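Kelch domain-containing protein (PDB 5C86) probably oxidises alcohols as a copper-dependent fungal oxidase of the AA5 family, which includes galactose oxidase and glyoxal oxidase. Local coordinates at residues V17-V22 / S419-T424. Sequence-based numbering, arbitrary orientation.
Sequences VAVALV and SATTHT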
loop_
_atom_site.group_PDB
_atom_site.type_symbol
_atom_site.label_atom_id
_atom_site.label_comp_id
_atom_site.label_asym_id
_atom_site.label_seq_id
_atom_site.Cartn_x
_atom_site.Cartn_y
_atom_site.Cartn_z
ATOM N N VAL A 17 -1.348 -12.938 4.211
ATOM C CA VAL A 17 -1.574 -11.885 5.166
ATOM C C VAL A 17 -0.738 -10.625 4.808
ATOM O O VAL A 17 -1.050 -9.510 5.267
ATOM C CB VAL A 17 -1.255 -12.390 6.601
ATOM C CG1 VAL A 17 -1.295 -11.298 7.642
ATOM C CG2 VAL A 17 -2.260 -13.519 6.909
ATOM N N ALA A 18 0.325 -10.826 4.100
ATOM C CA ALA A 18 1.189 -9.753 3.617
ATOM C C ALA A 18 1.390 -10.080 2.160
ATOM O O ALA A 18 1.658 -11.245 1.790
ATOM C CB ALA A 18 2.462 -9.684 4.369
ATOM N N VAL A 19 1.373 -9.052 1.291
ATOM C CA VAL A 19 1.577 -9.246 -0.130
ATOM C C VAL A 19 2.400 -8.120 -0.703
ATOM O O VAL A 19 2.342 -6.996 -0.173
ATOM C CB VAL A 19 0.306 -9.380 -0.931
ATOM C CG1 VAL A 19 -0.578 -10.527 -0.412
ATOM C CG2 VAL A 19 -0.516 -8.093 -0.965
ATOM N N ALA A 20 3.154 -8.417 -1.769
ATOM C CA ALA A 20 4.009 -7.400 -2.420
ATOM C C ALA A 20 4.003 -7.637 -3.889
ATOM O O ALA A 20 4.044 -8.809 -4.333
ATOM C CB ALA A 20 5.415 -7.447 -1.940
ATOM N N LEU A 21 3.970 -6.571 -4.674
ATOM C CA LEU A 21 4.077 -6.718 -6.142
ATOM C C LEU A 21 5.532 -6.686 -6.479
ATOM O O LEU A 21 6.261 -5.803 -6.068
ATOM C CB LEU A 21 3.333 -5.579 -6.857
ATOM C CG LEU A 21 3.342 -5.707 -8.368
ATOM C CD1 LEU A 21 2.419 -6.771 -8.783
ATOM C CD2 LEU A 21 2.872 -4.420 -8.969
ATOM N N VAL A 22 6.015 -7.702 -7.220
ATOM C CA VAL A 22 7.421 -7.786 -7.547
ATOM C C VAL A 22 7.725 -6.844 -8.770
ATOM O O VAL A 22 7.098 -6.974 -9.825
ATOM C CB VAL A 22 7.761 -9.235 -7.906
ATOM C CG1 VAL A 22 9.214 -9.338 -8.291
ATOM C CG2 VAL A 22 7.410 -10.194 -6.722
ATOM N N SER A 419 3.958 -1.386 -4.777
ATOM C CA SER A 419 3.676 -1.406 -3.342
ATOM C C SER A 419 3.489 -2.807 -2.758
ATOM O O SER A 419 3.687 -3.793 -3.422
ATOM C CB SER A 419 2.491 -0.452 -2.999
ATOM O OG SER A 419 1.304 -0.994 -3.509
ATOM N N ALA A 420 3.189 -2.770 -1.465
ATOM C CA ALA A 420 3.097 -3.954 -0.625
ATOM C C ALA A 420 2.177 -3.574 0.504
ATOM O O ALA A 420 2.068 -2.419 0.898
ATOM C CB ALA A 420 4.444 -4.342 -0.068
ATOM N N THR A 421 1.510 -4.597 1.072
ATOM C CA THR A 421 0.575 -4.291 2.153
ATOM C C THR A 421 0.424 -5.421 3.136
ATOM O O THR A 421 0.523 -6.584 2.791
ATOM C CB THR A 421 -0.861 -3.957 1.599
ATOM O OG1 THR A 421 -1.660 -3.314 2.615
ATOM C CG2 THR A 421 -1.667 -5.111 1.037
ATOM N N THR A 422 0.139 -5.057 4.378
ATOM C CA THR A 422 -0.269 -5.994 5.412
ATOM C C THR A 422 -1.004 -5.196 6.448
ATOM O O THR A 422 -0.643 -4.047 6.706
ATOM C CB THR A 422 0.974 -6.736 5.998
ATOM O OG1 THR A 422 0.465 -7.747 6.868
ATOM C CG2 THR A 422 1.883 -5.884 6.761
ATOM N N HIS A 423 -2.002 -5.777 7.081
ATOM C CA HIS A 423 -2.662 -5.153 8.213
ATOM C C HIS A 423 -3.243 -3.767 7.948
ATOM O O HIS A 423 -3.327 -2.971 8.867
ATOM C CB HIS A 423 -1.686 -5.050 9.439
ATOM C CG HIS A 423 -1.378 -6.341 10.085
ATOM N ND1 HIS A 423 -0.572 -7.303 9.515
ATOM C CD2 HIS A 423 -1.892 -6.900 11.220
ATOM C CE1 HIS A 423 -0.602 -8.397 10.280
ATOM N NE2 HIS A 423 -1.358 -8.155 11.320
ATOM N N THR A 424 -3.722 -3.582 6.727
ATOM C CA THR A 424 -4.344 -2.341 6.233
ATOM C C THR A 424 -3.332 -1.282 5.881
ATOM O O THR A 424 -3.765 -0.219 5.392
ATOM C CB THR A 424 -5.455 -1.675 7.175
ATOM O OG1 THR A 424 -4.828 -0.941 8.239
ATOM C CG2 THR A 424 -6.405 -2.708 7.698
HETATM O O HOH W 1 -3.207 -8.140 6.322
#
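Thr422 OG1, anti to its backbone N (chi1 -173°), is brought to the carbonyl of Val17, just before strand 18-21; CG1 of Val17, also anti (chi1 173°), is carried toward the His423 ring. Thr422 OG1 donates to Val17 O at 2.8 Å, approaching from above the carbonyl plane. The same hydroxyl oxygen accepts the N-H of His423 ND1 at 2.9 Å, close to the imidazole plane, so the hydroxyl bridges the Val17 carbonyl and the ring, and should restrict rotation of the imidazole. Val17 CG1 lies 4.0 Å from His423 CE1 and meets the ring obliquely. A water accepts from His423 N and donates to Val17 O, giving that carbonyl a second donor.

Beyond this polar end the strands run antiparallel, 174° between their directions. Val19 and Thr421 form a hydrogen-bonded pair, Thr421 N to Val19 O being 2.8 Å, with the reciprocal bond from Val19 N to Thr421 O. Leu21 N continues the register with a nearly straight bond to Ser419 O. Val19 and Thr421 extend side by side from one face, their CG2 methyls 3.8 Å apart, while the Thr421 hydroxyl is engaged by Val425 O. On the other face Ala20 and Ala420 meet CB to CB, and Ala18 CB packs against Thr422 CB; the small side chains accompany a close approach of the backbones, 4.0 Å between the CA atoms of Ala20 and Ala420.

Strand 28-31 flanks strand 18-21 on its other edge. His423, a copper ligand in this protein although the metal is absent here, meets the rings of His335 and Tyr120, which also bind copper in this protein. The pairing thus joins an N-terminal strand to the Early set domain and places Thr422 where it could act as a second-shell residue to a histidine of the galactose oxidase-like copper site.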